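Local coordinates for protein endonuclease V (Streptomyces avermitilis, PDB 3GOC) that probably repairs deaminated DNA as a magnesium-dependent endonuclease, nicking the second phosphodiester bond 3' to a deoxyinosine and leaving the lesion in place, at residues G38-D46 with A58-A66; Y150-A161 with A173-F184. One frame throughout, in Å; residues are numbered along the deposited sequence.

Contact 1. Residues G38-D46 with A58-A66; sequences GTGRVTGVD and AAAVVLDAA. With MG (magnesium ion), chain C; MG (magnesium ion), chain D; YES (3-(2-hydroxyethyl)-2,2-bis(hydroxymethyl)pentane-1,5-diol), chain H.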
ATOM      1  N   GLY A  38       5.181  -3.492  -0.347  1.00 12.81           N
ATOM      2  CA  GLY A  38       6.441  -2.894  -0.748  1.00 14.92           C
ATOM      3  C   GLY A  38       7.724  -3.642  -0.439  1.00 11.67           C
ATOM      4  O   GLY A  38       8.808  -3.082  -0.594  1.00 18.61           O
ATOM      5  N   THR A  39       7.617  -4.890   0.002  1.00 17.66           N
ATOM      6  CA  THR A  39       8.799  -5.689   0.302  1.00 18.29           C
ATOM      7  C   THR A  39       8.550  -7.155  -0.038  1.00 13.66           C
ATOM      8  O   THR A  39       7.407  -7.613  -0.044  1.00 16.17           O
ATOM      9  CB  THR A  39       9.196  -5.584   1.789  1.00 28.33           C
ATOM     10  OG1 THR A  39      10.441  -6.263   2.000  1.00 34.64           O
ATOM     11  CG2 THR A  39       8.124  -6.209   2.669  1.00 21.73           C
ATOM     12  N   GLY A  40       9.622  -7.888  -0.324  1.00 14.86           N
ATOM     13  CA  GLY A  40       9.483  -9.290  -0.670  1.00 10.38           C
ATOM     14  C   GLY A  40       8.855  -9.459  -2.042  1.00 14.15           C
ATOM     15  O   GLY A  40       9.018  -8.601  -2.913  1.00 12.41           O
ATOM     16  N   ARG A  41       8.136 -10.565  -2.227  1.00  8.46           N
ATOM     17  CA  ARG A  41       7.479 -10.873  -3.495  1.00  9.13           C
ATOM     18  C   ARG A  41       5.960 -10.876  -3.358  1.00  9.58           C
ATOM     19  O   ARG A  41       5.422 -11.151  -2.289  1.00  8.73           O
ATOM     20  CB  ARG A  41       7.927 -12.252  -4.016  1.00  7.78           C
ATOM     21  CG  ARG A  41       9.230 -12.285  -4.824  1.00 11.94           C
ATOM     22  CD  ARG A  41      10.485 -12.034  -3.997  1.00 13.66           C
ATOM     23  NE  ARG A  41      11.682 -12.040  -4.847  1.00 14.84           N
ATOM     24  CZ  ARG A  41      12.357 -13.131  -5.204  1.00 16.62           C
ATOM     25  NH1 ARG A  41      11.970 -14.330  -4.788  1.00 17.91           N
ATOM     26  NH2 ARG A  41      13.422 -13.025  -5.987  1.00 20.39           N
ATOM     27  N   VAL A  42       5.271 -10.552  -4.447  1.00  4.66           N
ATOM     28  CA  VAL A  42       3.814 -10.557  -4.466  1.00  6.27           C
ATOM     29  C   VAL A  42       3.469 -11.178  -5.815  1.00  6.99           C
ATOM     30  O   VAL A  42       4.042 -10.821  -6.847  1.00  7.06           O
ATOM     31  CB  VAL A  42       3.236  -9.132  -4.299  1.00 10.61           C
ATOM     32  CG1 VAL A  42       3.718  -8.235  -5.414  1.00 12.17           C
ATOM     33  CG2 VAL A  42       1.711  -9.183  -4.235  1.00 10.79           C
ATOM     34  N   THR A  43       2.534 -12.118  -5.797  1.00  6.52           N
ATOM     35  CA  THR A  43       2.192 -12.874  -6.994  1.00  4.80           C
ATOM     36  C   THR A  43       0.735 -12.840  -7.409  1.00  7.96           C
ATOM     37  O   THR A  43      -0.158 -13.008  -6.587  1.00  8.90           O
ATOM     38  CB  THR A  43       2.602 -14.346  -6.779  1.00  4.70           C
ATOM     39  OG1 THR A  43       4.019 -14.405  -6.568  1.00  5.70           O
ATOM     40  CG2 THR A  43       2.229 -15.208  -7.974  1.00  7.39           C
ATOM     41  N   GLY A  44       0.503 -12.631  -8.698  1.00  5.21           N
ATOM     42  CA  GLY A  44      -0.856 -12.638  -9.187  1.00  4.65           C
ATOM     43  C   GLY A  44      -1.158 -13.986  -9.816  1.00  4.62           C
ATOM     44  O   GLY A  44      -0.282 -14.610 -10.409  1.00  5.86           O
ATOM     45  N   VAL A  45      -2.391 -14.454  -9.662  1.00  4.38           N
ATOM     46  CA  VAL A  45      -2.807 -15.708 -10.265  1.00  6.15           C
ATOM     47  C   VAL A  45      -4.125 -15.446 -10.964  1.00  4.19           C
ATOM     48  O   VAL A  45      -4.963 -14.683 -10.474  1.00  7.46           O
ATOM     49  CB  VAL A  45      -3.012 -16.840  -9.222  1.00  9.50           C
ATOM     50  CG1 VAL A  45      -1.667 -17.350  -8.732  1.00  7.70           C
ATOM     51  CG2 VAL A  45      -3.846 -16.335  -8.061  1.00 15.13           C
ATOM     52  N   ASP A  46      -4.291 -16.058 -12.126  1.00  7.47           N
ATOM     53  CA  ASP A  46      -5.524 -15.911 -12.889  1.00  5.94           C
ATOM     54  C   ASP A  46      -5.630 -17.087 -13.843  1.00  5.53           C
ATOM     55  O   ASP A  46      -4.644 -17.771 -14.104  1.00  7.04           O
ATOM     56  CB  ASP A  46      -5.517 -14.606 -13.683  1.00  8.37           C
ATOM     57  CG  ASP A  46      -6.860 -14.289 -14.270  1.00 13.40           C
ATOM     58  OD1 ASP A  46      -6.894 -13.606 -15.317  1.00 12.15           O
ATOM     59  OD2 ASP A  46      -7.896 -14.710 -13.687  1.00  7.58           O
ATOM     60  N   ALA A  58      -3.795 -21.732 -16.286  1.00  6.36           N
ATOM     61  CA  ALA A  58      -3.504 -20.861 -15.160  1.00  7.36           C
ATOM     62  C   ALA A  58      -2.155 -20.193 -15.329  1.00  4.71           C
ATOM     63  O   ALA A  58      -1.244 -20.752 -15.941  1.00  7.39           O
ATOM     64  CB  ALA A  58      -3.514 -21.658 -13.871  1.00  6.46           C
ATOM     65  N   ALA A  59      -2.045 -18.981 -14.801  1.00  5.62           N
ATOM     66  CA  ALA A  59      -0.794 -18.246 -14.856  1.00  5.29           C
ATOM     67  C   ALA A  59      -0.487 -17.687 -13.481  1.00  5.96           C
ATOM     68  O   ALA A  59      -1.386 -17.316 -12.728  1.00  6.97           O
ATOM     69  CB  ALA A  59      -0.880 -17.104 -15.869  1.00  6.31           C
ATOM     70  N   ALA A  60       0.797 -17.658 -13.151  1.00  5.33           N
ATOM     71  CA  ALA A  60       1.251 -17.097 -11.890  1.00  5.35           C
ATOM     72  C   ALA A  60       2.376 -16.149 -12.274  1.00  4.83           C
ATOM     73  O   ALA A  60       3.319 -16.542 -12.960  1.00  7.57           O
ATOM     74  CB  ALA A  60       1.770 -18.191 -10.968  1.00  6.95           C
ATOM     75  N   VAL A  61       2.256 -14.893 -11.864  1.00  5.22           N
ATOM     76  CA  VAL A  61       3.276 -13.901 -12.166  1.00  5.80           C
ATOM     77  C   VAL A  61       3.772 -13.295 -10.869  1.00  4.81           C
ATOM     78  O   VAL A  61       3.006 -12.685 -10.126  1.00  5.75           O
ATOM     79  CB  VAL A  61       2.729 -12.785 -13.074  1.00  3.64           C
ATOM     80  CG1 VAL A  61       3.832 -11.771 -13.361  1.00  7.55           C
ATOM     81  CG2 VAL A  61       2.210 -13.377 -14.379  1.00  6.19           C
ATOM     82  N   VAL A  62       5.061 -13.483 -10.602  1.00  5.91           N
ATOM     83  CA  VAL A  62       5.693 -12.989  -9.384  1.00  6.53           C
ATOM     84  C   VAL A  62       6.326 -11.624  -9.609  1.00  5.46           C
ATOM     85  O   VAL A  62       7.099 -11.435 -10.551  1.00  6.30           O
ATOM     86  CB  VAL A  62       6.799 -13.952  -8.907  1.00  5.75           C
ATOM     87  CG1 VAL A  62       7.323 -13.503  -7.560  1.00  6.34           C
ATOM     88  CG2 VAL A  62       6.261 -15.368  -8.828  1.00  8.06           C
ATOM     89  N   LEU A  63       5.988 -10.672  -8.748  1.00  6.73           N
ATOM     90  CA  LEU A  63       6.540  -9.325  -8.847  1.00  4.41           C
ATOM     91  C   LEU A  63       7.406  -8.991  -7.643  1.00  6.11           C
ATOM     92  O   LEU A  63       7.241  -9.555  -6.560  1.00  9.41           O
ATOM     93  CB  LEU A  63       5.423  -8.277  -8.896  1.00  9.25           C
ATOM     94  CG  LEU A  63       4.281  -8.430  -9.898  1.00  5.42           C
ATOM     95  CD1 LEU A  63       3.299  -7.282  -9.708  1.00  8.67           C
ATOM     96  CD2 LEU A  63       4.833  -8.440 -11.308  1.00  7.93           C
ATOM     97  N   ASP A  64       8.349  -8.082  -7.851  1.00  9.25           N
ATOM     98  CA  ASP A  64       9.167  -7.594  -6.753  1.00  7.38           C
ATOM     99  C   ASP A  64       8.201  -6.553  -6.186  1.00  8.12           C
ATOM    100  O   ASP A  64       7.823  -5.607  -6.878  1.00  9.54           O
ATOM    101  CB  ASP A  64      10.433  -6.915  -7.278  1.00  6.77           C
ATOM    102  CG  ASP A  64      11.227  -6.235  -6.177  1.00 17.71           C
ATOM    103  OD1 ASP A  64      11.198  -4.992  -6.109  1.00 22.60           O
ATOM    104  OD2 ASP A  64      11.863  -6.947  -5.375  1.00 19.07           O
ATOM    105  N   ALA A  65       7.782  -6.731  -4.941  1.00  7.41           N
ATOM    106  CA  ALA A  65       6.814  -5.825  -4.333  1.00  8.72           C
ATOM    107  C   ALA A  65       7.244  -4.367  -4.264  1.00  9.55           C
ATOM    108  O   ALA A  65       6.424  -3.462  -4.414  1.00 11.10           O
ATOM    109  CB  ALA A  65       6.452  -6.325  -2.940  1.00  7.99           C
ATOM    110  N   ALA A  66       8.533  -4.136  -4.053  1.00  9.76           N
ATOM    111  CA  ALA A  66       9.033  -2.773  -3.946  1.00 10.80           C
ATOM    112  C   ALA A  66       8.983  -1.983  -5.254  1.00  9.15           C
ATOM    113  O   ALA A  66       8.626  -0.807  -5.260  1.00 11.38           O
ATOM    114  CB  ALA A  66      10.459  -2.794  -3.407  1.00 11.09           C
TER
HETATM  115 MG    MG C 301      -8.656 -12.965 -16.468  1.00 15.27          MG
HETATM  116 MG    MG D 302      -9.993 -13.796 -14.641  1.00 30.74          MG
HETATM  117  O1  YES H 304       7.201   3.102  -3.538  1.00 14.65           O
HETATM  118  C1  YES H 304       5.972   3.356  -4.142  1.00 13.93           C
HETATM  119  C2  YES H 304       5.809   4.307  -5.219  1.00 13.25           C
HETATM  120  C3  YES H 304       6.188   5.695  -4.640  1.00 12.12           C
HETATM  121  O3  YES H 304       5.327   6.179  -3.531  1.00 13.82           O
HETATM  122  C4  YES H 304       4.381   4.182  -5.803  1.00 14.77           C
HETATM  123  O4  YES H 304       4.152   5.173  -6.972  1.00 16.01           O
HETATM  124  C5  YES H 304       6.834   3.802  -6.355  1.00 14.26           C
HETATM  125  C6  YES H 304       6.511   2.400  -7.042  1.00 14.80           C
HETATM  126  C7  YES H 304       7.731   1.632  -7.428  1.00 15.67           C
HETATM  127  O7  YES H 304       8.728   1.640  -6.410  1.00 19.02           O
HETATM  128  C8  YES H 304       7.105   4.814  -7.528  1.00 19.73           C
HETATM  129  C9  YES H 304       8.531   5.177  -7.485  1.00 22.84           C
HETATM  130  O9  YES H 304       9.180   5.566  -6.307  1.00 27.68           O
HETATM  131  O   HOH W   1       4.112  -3.506  -3.068  1.00 30.70           O
HETATM  132  O   HOH W   2      10.405  -6.173  -2.939  1.00 15.41           O
HETATM  133  O   HOH W   3      12.301  -9.638  -5.953  1.00 21.59           O
HETATM  134  O   HOH W   4      -8.532 -14.704 -17.975  1.00 13.78           O
HETATM  135  O   HOH W   5     -10.548 -12.229 -17.595  1.00 15.09           O
HETATM  136  O   HOH W   6      -8.613 -11.039 -15.132  1.00 16.21           O
HETATM  137  O   HOH W   7     -10.598 -14.563 -12.271  1.00 35.16           O
HETATM  138  O   HOH W   8     -12.159 -12.872 -13.837  1.00 26.65           O
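D46, paired with A59 through two backbone hydrogen bonds, spreads its carboxylate over two magnesium ions. Its OD1 sits 2.2 Å from the magnesium of chain C, and its OD2 lies at a longer 2.5 Å from the magnesium of chain D. D114 and D217 each belong to one of the two sites, and waters fill further positions. D46 lies on the first strand of a beta hairpin, strands 41-49 and 55-64, in the RNase H-like fold of this family; the short strands here run antiparallel at 154°. Back from the metals along the hairpin the side chains alternate. V45, T43 and R41 share one face with A60, V62 and D64, R41 CG packing on V62 CG1, while V42 and L63 share the other with D46 and A59. T43 keeps its hydroxyl beside its own backbone N (chi1 -61°), which lays OG1 against V62 CG2 at 3.3 Å while the same oxygen hydrogen-bonds P108 O; its methyl branch lies against the V61 carbonyl. A valine here would probably leave the P108 carbonyl without its hydroxyl partner. On the opposite face CG1 of V42, wedged between its own N and carbonyl carbon, touches L63 CB at 3.9 Å and A65 CB at 4.2 Å. Beyond the strands A65 N still bonds to G40 O, and its methyl packs against the T39 carbonyl. R41 and D64 meet through a water that accepts from R41 NE at 2.7 Å, in the guanidinium plane, and donates to D64 OD2 at 2.8 Å; the other carboxylate oxygen is engaged by T67. Just past the strand the bound pentaol docks on A66, its O7 donating to A66 O at 2.7 Å.

Contact 2. Residues Y150-A161 with A173-F184; sequences YEDPGAPRGSAA and ALRTQSGVKPVF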
ATOM      1  N   TYR A 150     -22.694  -2.754  -0.590  1.00 14.87           N
ATOM      2  CA  TYR A 150     -21.745  -1.834   0.001  1.00 12.07           C
ATOM      3  C   TYR A 150     -22.177  -0.396  -0.204  1.00 12.06           C
ATOM      4  O   TYR A 150     -22.863  -0.070  -1.176  1.00 13.54           O
ATOM      5  CB  TYR A 150     -20.358  -2.045  -0.620  1.00 12.58           C
ATOM      6  CG  TYR A 150     -20.264  -1.627  -2.076  1.00 12.73           C
ATOM      7  CD1 TYR A 150     -19.723  -0.392  -2.431  1.00 10.98           C
ATOM      8  CD2 TYR A 150     -20.716  -2.467  -3.094  1.00 12.03           C
ATOM      9  CE1 TYR A 150     -19.626  -0.004  -3.767  1.00 13.79           C
ATOM     10  CE2 TYR A 150     -20.631  -2.087  -4.437  1.00 10.95           C
ATOM     11  CZ  TYR A 150     -20.082  -0.855  -4.762  1.00 12.95           C
ATOM     12  OH  TYR A 150     -19.975  -0.475  -6.082  1.00 17.27           O
ATOM     13  N   GLU A 151     -21.784   0.453   0.736  1.00 13.06           N
ATOM     14  CA  GLU A 151     -22.062   1.880   0.658  1.00 14.68           C
ATOM     15  C   GLU A 151     -20.896   2.431  -0.152  1.00 13.76           C
ATOM     16  O   GLU A 151     -19.777   1.922  -0.045  1.00 15.71           O
ATOM     17  CB  GLU A 151     -22.039   2.513   2.053  1.00 18.19           C
ATOM     18  CG  GLU A 151     -23.099   1.996   3.013  1.00 25.90           C
ATOM     19  CD  GLU A 151     -24.488   2.517   2.697  1.00 37.74           C
ATOM     20  OE1 GLU A 151     -25.434   2.185   3.446  1.00 44.12           O
ATOM     21  OE2 GLU A 151     -24.638   3.259   1.703  1.00 40.87           O
ATOM     22  N   ASP A 152     -21.139   3.452  -0.964  1.00 16.89           N
ATOM     23  CA  ASP A 152     -20.058   4.036  -1.750  1.00 16.70           C
ATOM     24  C   ASP A 152     -18.950   4.529  -0.826  1.00 13.72           C
ATOM     25  O   ASP A 152     -19.199   5.309   0.090  1.00 15.91           O
ATOM     26  CB  ASP A 152     -20.561   5.222  -2.583  1.00 19.28           C
ATOM     27  CG  ASP A 152     -21.479   4.801  -3.707  1.00 32.57           C
ATOM     28  OD1 ASP A 152     -21.076   3.929  -4.504  1.00 30.20           O
ATOM     29  OD2 ASP A 152     -22.599   5.352  -3.799  1.00 40.20           O
ATOM     30  N   PRO A 153     -17.711   4.067  -1.043  1.00 11.66           N
ATOM     31  CA  PRO A 153     -16.612   4.520  -0.187  1.00 10.08           C
ATOM     32  C   PRO A 153     -16.278   5.970  -0.536  1.00 10.73           C
ATOM     33  O   PRO A 153     -16.797   6.506  -1.517  1.00 12.20           O
ATOM     34  CB  PRO A 153     -15.476   3.563  -0.550  1.00 13.09           C
ATOM     35  CG  PRO A 153     -15.743   3.264  -1.991  1.00 14.22           C
ATOM     36  CD  PRO A 153     -17.244   3.064  -2.015  1.00  9.66           C
ATOM     37  N   GLY A 154     -15.430   6.607   0.265  1.00 11.63           N
ATOM     38  CA  GLY A 154     -15.050   7.978  -0.021  1.00 11.67           C
ATOM     39  C   GLY A 154     -14.510   8.071  -1.436  1.00 10.60           C
ATOM     40  O   GLY A 154     -14.039   7.079  -2.000  1.00  9.21           O
ATOM     41  N   ALA A 155     -14.577   9.260  -2.021  1.00 11.12           N
ATOM     42  CA  ALA A 155     -14.092   9.463  -3.383  1.00  9.98           C
ATOM     43  C   ALA A 155     -12.573   9.364  -3.556  1.00  9.00           C
ATOM     44  O   ALA A 155     -12.094   8.864  -4.570  1.00  8.23           O
ATOM     45  CB  ALA A 155     -14.590  10.810  -3.908  1.00  8.94           C
ATOM     46  N   PRO A 156     -11.793   9.846  -2.575  1.00 10.05           N
ATOM     47  CA  PRO A 156     -10.335   9.762  -2.728  1.00 11.61           C
ATOM     48  C   PRO A 156      -9.771   8.347  -2.717  1.00  8.14           C
ATOM     49  O   PRO A 156     -10.309   7.459  -2.057  1.00  8.75           O
ATOM     50  CB  PRO A 156      -9.811  10.578  -1.547  1.00 12.40           C
ATOM     51  CG  PRO A 156     -10.938  11.548  -1.269  1.00  9.77           C
ATOM     52  CD  PRO A 156     -12.151  10.669  -1.408  1.00 11.07           C
ATOM     53  N   ARG A 157      -8.685   8.149  -3.458  1.00  8.42           N
ATOM     54  CA  ARG A 157      -8.008   6.860  -3.493  1.00  8.10           C
ATOM     55  C   ARG A 157      -7.628   6.521  -2.053  1.00  8.82           C
ATOM     56  O   ARG A 157      -7.197   7.392  -1.293  1.00  9.14           O
ATOM     57  CB  ARG A 157      -6.751   6.950  -4.370  1.00  8.52           C
ATOM     58  CG  ARG A 157      -5.710   5.832  -4.173  1.00  8.85           C
ATOM     59  CD  ARG A 157      -4.604   5.951  -5.235  1.00  6.83           C
ATOM     60  NE  ARG A 157      -3.338   5.315  -4.872  1.00  8.54           N
ATOM     61  CZ  ARG A 157      -3.088   4.010  -4.939  1.00  8.72           C
ATOM     62  NH1 ARG A 157      -1.892   3.544  -4.585  1.00  9.17           N
ATOM     63  NH2 ARG A 157      -4.018   3.167  -5.363  1.00  8.51           N
ATOM     64  N   GLY A 158      -7.792   5.256  -1.680  1.00  8.26           N
ATOM     65  CA  GLY A 158      -7.473   4.837  -0.326  1.00  7.89           C
ATOM     66  C   GLY A 158      -8.723   4.627   0.514  1.00 11.42           C
ATOM     67  O   GLY A 158      -8.706   3.888   1.501  1.00 10.90           O
ATOM     68  N   SER A 159      -9.807   5.288   0.120  1.00  7.66           N
ATOM     69  CA  SER A 159     -11.084   5.178   0.814  1.00  9.16           C
ATOM     70  C   SER A 159     -11.640   3.761   0.704  1.00 10.11           C
ATOM     71  O   SER A 159     -11.480   3.095  -0.321  1.00  8.39           O
ATOM     72  CB  SER A 159     -12.101   6.152   0.213  1.00 12.89           C
ATOM     73  OG  SER A 159     -11.648   7.491   0.289  1.00 11.80           O
ATOM     74  N   ALA A 160     -12.309   3.310   1.757  1.00 10.24           N
ATOM     75  CA  ALA A 160     -12.885   1.980   1.766  1.00  7.29           C
ATOM     76  C   ALA A 160     -14.259   1.994   2.418  1.00  7.85           C
ATOM     77  O   ALA A 160     -14.659   2.972   3.056  1.00 13.31           O
ATOM     78  CB  ALA A 160     -11.961   1.018   2.520  1.00  9.67           C
ATOM     79  N   ALA A 161     -14.982   0.899   2.242  1.00 10.68           N
ATOM     80  CA  ALA A 161     -16.301   0.744   2.835  1.00 12.16           C
ATOM     81  C   ALA A 161     -16.529  -0.750   2.985  1.00 11.73           C
ATOM     82  O   ALA A 161     -16.010  -1.548   2.210  1.00  8.71           O
ATOM     83  CB  ALA A 161     -17.363   1.359   1.933  1.00 10.84           C
ATOM     84  N   ALA A 173     -14.984  -2.534  -0.137  1.00  7.69           N
ATOM     85  CA  ALA A 173     -14.976  -1.918  -1.452  1.00  4.56           C
ATOM     86  C   ALA A 173     -13.834  -0.919  -1.245  1.00  7.98           C
ATOM     87  O   ALA A 173     -13.850  -0.138  -0.290  1.00 10.37           O
ATOM     88  CB  ALA A 173     -16.285  -1.196  -1.716  1.00  8.78           C
ATOM     89  N   LEU A 174     -12.832  -0.961  -2.116  1.00  5.24           N
ATOM     90  CA  LEU A 174     -11.668  -0.095  -1.977  1.00  5.89           C
ATOM     91  C   LEU A 174     -11.452   0.799  -3.183  1.00  4.54           C
ATOM     92  O   LEU A 174     -11.401   0.319  -4.315  1.00  6.58           O
ATOM     93  CB  LEU A 174     -10.419  -0.956  -1.772  1.00  8.83           C
ATOM     94  CG  LEU A 174      -9.083  -0.228  -1.620  1.00  6.65           C
ATOM     95  CD1 LEU A 174      -9.065   0.529  -0.298  1.00  7.37           C
ATOM     96  CD2 LEU A 174      -7.941  -1.242  -1.662  1.00  7.03           C
ATOM     97  N   ARG A 175     -11.320   2.098  -2.932  1.00  5.94           N
ATOM     98  CA  ARG A 175     -11.091   3.065  -3.994  1.00  4.75           C
ATOM     99  C   ARG A 175      -9.607   3.010  -4.346  1.00  5.44           C
ATOM    100  O   ARG A 175      -8.774   3.521  -3.596  1.00  6.13           O
ATOM    101  CB  ARG A 175     -11.459   4.477  -3.510  1.00  7.60           C
ATOM    102  CG  ARG A 175     -11.465   5.531  -4.610  1.00  9.15           C
ATOM    103  CD  ARG A 175     -12.743   5.461  -5.439  1.00  6.97           C
ATOM    104  NE  ARG A 175     -13.920   5.862  -4.662  1.00  6.71           N
ATOM    105  CZ  ARG A 175     -15.167   5.849  -5.125  1.00  8.58           C
ATOM    106  NH1 ARG A 175     -15.416   5.455  -6.366  1.00 10.84           N
ATOM    107  NH2 ARG A 175     -16.175   6.223  -4.347  1.00  7.76           N
ATOM    108  N   THR A 176      -9.267   2.379  -5.470  1.00  5.91           N
ATOM    109  CA  THR A 176      -7.868   2.285  -5.885  1.00  4.69           C
ATOM    110  C   THR A 176      -7.481   3.465  -6.764  1.00  8.62           C
ATOM    111  O   THR A 176      -6.307   3.805  -6.872  1.00  7.62           O
ATOM    112  CB  THR A 176      -7.587   0.955  -6.628  1.00  6.36           C
ATOM    113  OG1 THR A 176      -8.580   0.751  -7.642  1.00  5.53           O
ATOM    114  CG2 THR A 176      -7.619  -0.216  -5.649  1.00  8.57           C
ATOM    115  N   GLN A 177      -8.473   4.090  -7.391  1.00  5.62           N
ATOM    116  CA  GLN A 177      -8.225   5.265  -8.221  1.00  7.73           C
ATOM    117  C   GLN A 177      -9.272   6.334  -7.915  1.00  8.88           C
ATOM    118  O   GLN A 177     -10.468   6.051  -7.835  1.00 10.30           O
ATOM    119  CB  GLN A 177      -8.250   4.905  -9.707  1.00 10.95           C
ATOM    120  CG  GLN A 177      -6.994   4.183 -10.195  1.00 11.93           C
ATOM    121  CD  GLN A 177      -5.725   4.992  -9.968  1.00 15.73           C
ATOM    122  OE1 GLN A 177      -5.690   6.200 -10.222  1.00 22.95           O
ATOM    123  NE2 GLN A 177      -4.671   4.329  -9.498  1.00 12.11           N
ATOM    124  N   SER A 178      -8.793   7.562  -7.741  1.00 12.63           N
ATOM    125  CA  SER A 178      -9.624   8.712  -7.414  1.00 14.16           C
ATOM    126  C   SER A 178     -10.828   8.888  -8.326  1.00 15.42           C
ATOM    127  O   SER A 178     -10.690   8.952  -9.547  1.00 16.87           O
ATOM    128  CB  SER A 178      -8.769   9.980  -7.451  1.00 16.83           C
ATOM    129  OG  SER A 178      -9.442  11.064  -6.850  1.00 25.26           O
ATOM    130  N   GLY A 179     -12.006   8.965  -7.713  1.00 20.32           N
ATOM    131  CA  GLY A 179     -13.240   9.155  -8.454  1.00 18.72           C
ATOM    132  C   GLY A 179     -13.634   8.033  -9.394  1.00 24.19           C
ATOM    133  O   GLY A 179     -14.614   8.156 -10.128  1.00 25.55           O
ATOM    134  N   VAL A 180     -12.874   6.943  -9.367  1.00 16.74           N
ATOM    135  CA  VAL A 180     -13.121   5.780 -10.222  1.00 13.96           C
ATOM    136  C   VAL A 180     -13.790   4.659  -9.414  1.00  8.27           C
ATOM    137  O   VAL A 180     -13.584   4.549  -8.213  1.00 10.65           O
ATOM    138  CB  VAL A 180     -11.786   5.242 -10.805  1.00 15.96           C
ATOM    139  CG1 VAL A 180     -12.032   4.005 -11.651  1.00 15.59           C
ATOM    140  CG2 VAL A 180     -11.111   6.328 -11.637  1.00 18.24           C
ATOM    141  N   LYS A 181     -14.596   3.841 -10.088  1.00  7.55           N
ATOM    142  CA  LYS A 181     -15.288   2.704  -9.472  1.00  9.64           C
ATOM    143  C   LYS A 181     -14.313   1.880  -8.612  1.00  5.53           C
ATOM    144  O   LYS A 181     -13.210   1.573  -9.044  1.00  8.22           O
ATOM    145  CB  LYS A 181     -15.880   1.834 -10.586  1.00 13.57           C
ATOM    146  CG  LYS A 181     -16.123   0.378 -10.224  1.00 29.88           C
ATOM    147  CD  LYS A 181     -17.252   0.226  -9.226  1.00 32.07           C
ATOM    148  CE  LYS A 181     -17.506  -1.238  -8.915  1.00 20.39           C
ATOM    149  NZ  LYS A 181     -17.878  -2.019 -10.140  1.00 37.87           N
ATOM    150  N   PRO A 182     -14.708   1.513  -7.381  1.00  5.76           N
ATOM    151  CA  PRO A 182     -13.787   0.733  -6.545  1.00  6.62           C
ATOM    152  C   PRO A 182     -13.665  -0.736  -6.936  1.00  5.64           C
ATOM    153  O   PRO A 182     -14.395  -1.228  -7.808  1.00  5.72           O
ATOM    154  CB  PRO A 182     -14.373   0.890  -5.145  1.00  8.40           C
ATOM    155  CG  PRO A 182     -15.852   0.976  -5.418  1.00  7.55           C
ATOM    156  CD  PRO A 182     -15.920   1.888  -6.626  1.00  7.52           C
ATOM    157  N   VAL A 183     -12.713  -1.422  -6.307  1.00  5.38           N
ATOM    158  CA  VAL A 183     -12.537  -2.853  -6.530  1.00  3.81           C
ATOM    159  C   VAL A 183     -12.984  -3.478  -5.221  1.00  5.42           C
ATOM    160  O   VAL A 183     -13.235  -2.765  -4.250  1.00  7.19           O
ATOM    161  CB  VAL A 183     -11.072  -3.241  -6.863  1.00  4.38           C
ATOM    162  CG1 VAL A 183     -10.699  -2.672  -8.223  1.00  9.29           C
ATOM    163  CG2 VAL A 183     -10.118  -2.748  -5.792  1.00  3.57           C
ATOM    164  N   PHE A 184     -13.088  -4.799  -5.186  1.00  4.23           N
ATOM    165  CA  PHE A 184     -13.582  -5.477  -4.003  1.00  5.49           C
ATOM    166  C   PHE A 184     -12.575  -6.446  -3.438  1.00  5.35           C
ATOM    167  O   PHE A 184     -12.269  -7.487  -4.018  1.00  5.55           O
ATOM    168  CB  PHE A 184     -14.914  -6.119  -4.373  1.00  5.26           C
ATOM    169  CG  PHE A 184     -15.867  -5.133  -4.984  1.00  5.37           C
ATOM    170  CD1 PHE A 184     -15.866  -4.893  -6.360  1.00  7.08           C
ATOM    171  CD2 PHE A 184     -16.657  -4.330  -4.162  1.00  4.30           C
ATOM    172  CE1 PHE A 184     -16.630  -3.859  -6.907  1.00  7.52           C
ATOM    173  CE2 PHE A 184     -17.422  -3.297  -4.690  1.00  7.16           C
ATOM    174  CZ  PHE A 184     -17.408  -3.056  -6.070  1.00  6.99           C
TER
HETATM  175  O   HOH W   9      -7.299  10.804  -4.414  1.00  5.78           O
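R175 pushes its folded side chain into a hollow of the 150-161 loop walled by the carbonyls of P153, G154, A155 and P156. Bends at chi2 (79°) and chi3 (68°) curl the chain under them: CG rests against both A155 O and P156 O, and NE reaches G154 O at 2.9 Å. NH2 leans on that same oxygen from the same face of its plane, and also meets P153 O at 2.9 Å from above its carbonyl plane. P153 forms the lid, its CG resting over one guanidinium face. From within its own segment V180 O takes NH1 at 2.8 Å, so each guanidinium nitrogen has a partner. These loops lead into and out of the beta hairpin of strands 160-165 and 168-174, where A161 and A173 are a hydrogen-bonded pair. The A173 methyl is a small knob against the Y150 ring, its CB 3.6 Å from CD1. F184 drives its edge into one face of the Y150 ring, ring centres 5.0 Å apart and planes at 65°, a T-shaped pair with P182 close by. At the far end R157 stretches along the T176 carbonyl, with CG and CD against the oxygen and NH2 on its lone pair at 2.8 Å; L201 and T204 hold the guanidinium too. Next to it S178 turns its hydroxyl to G9 N of the second subunit, and G179 N points almost straight at A155 O, 3.1 Å away.

Contacts 1 and 2 hang on the same mixed sheet but do not touch: their centres lie 23 Å apart and their nearest atoms about 11 Å. Strands 110-114 and 138-142 separate strand 41-49 of contact 1 from strand 183-189 of contact 2. Contact 1 supplies D46 to the metal site, which D114 and D217 complete; contact 2 approaches it with F184, whose side chain is about 9 Å from that of D114 and about 13 Å from a magnesium ion. Both contacts reach the second subunit: A66 packs on P107 of the second subunit, and residues 155-160 meet G9, E23 and R27 of that subunit. The R157 side chain lies about 6 Å from a bound pentaol, the kind of molecule that A66 binds directly.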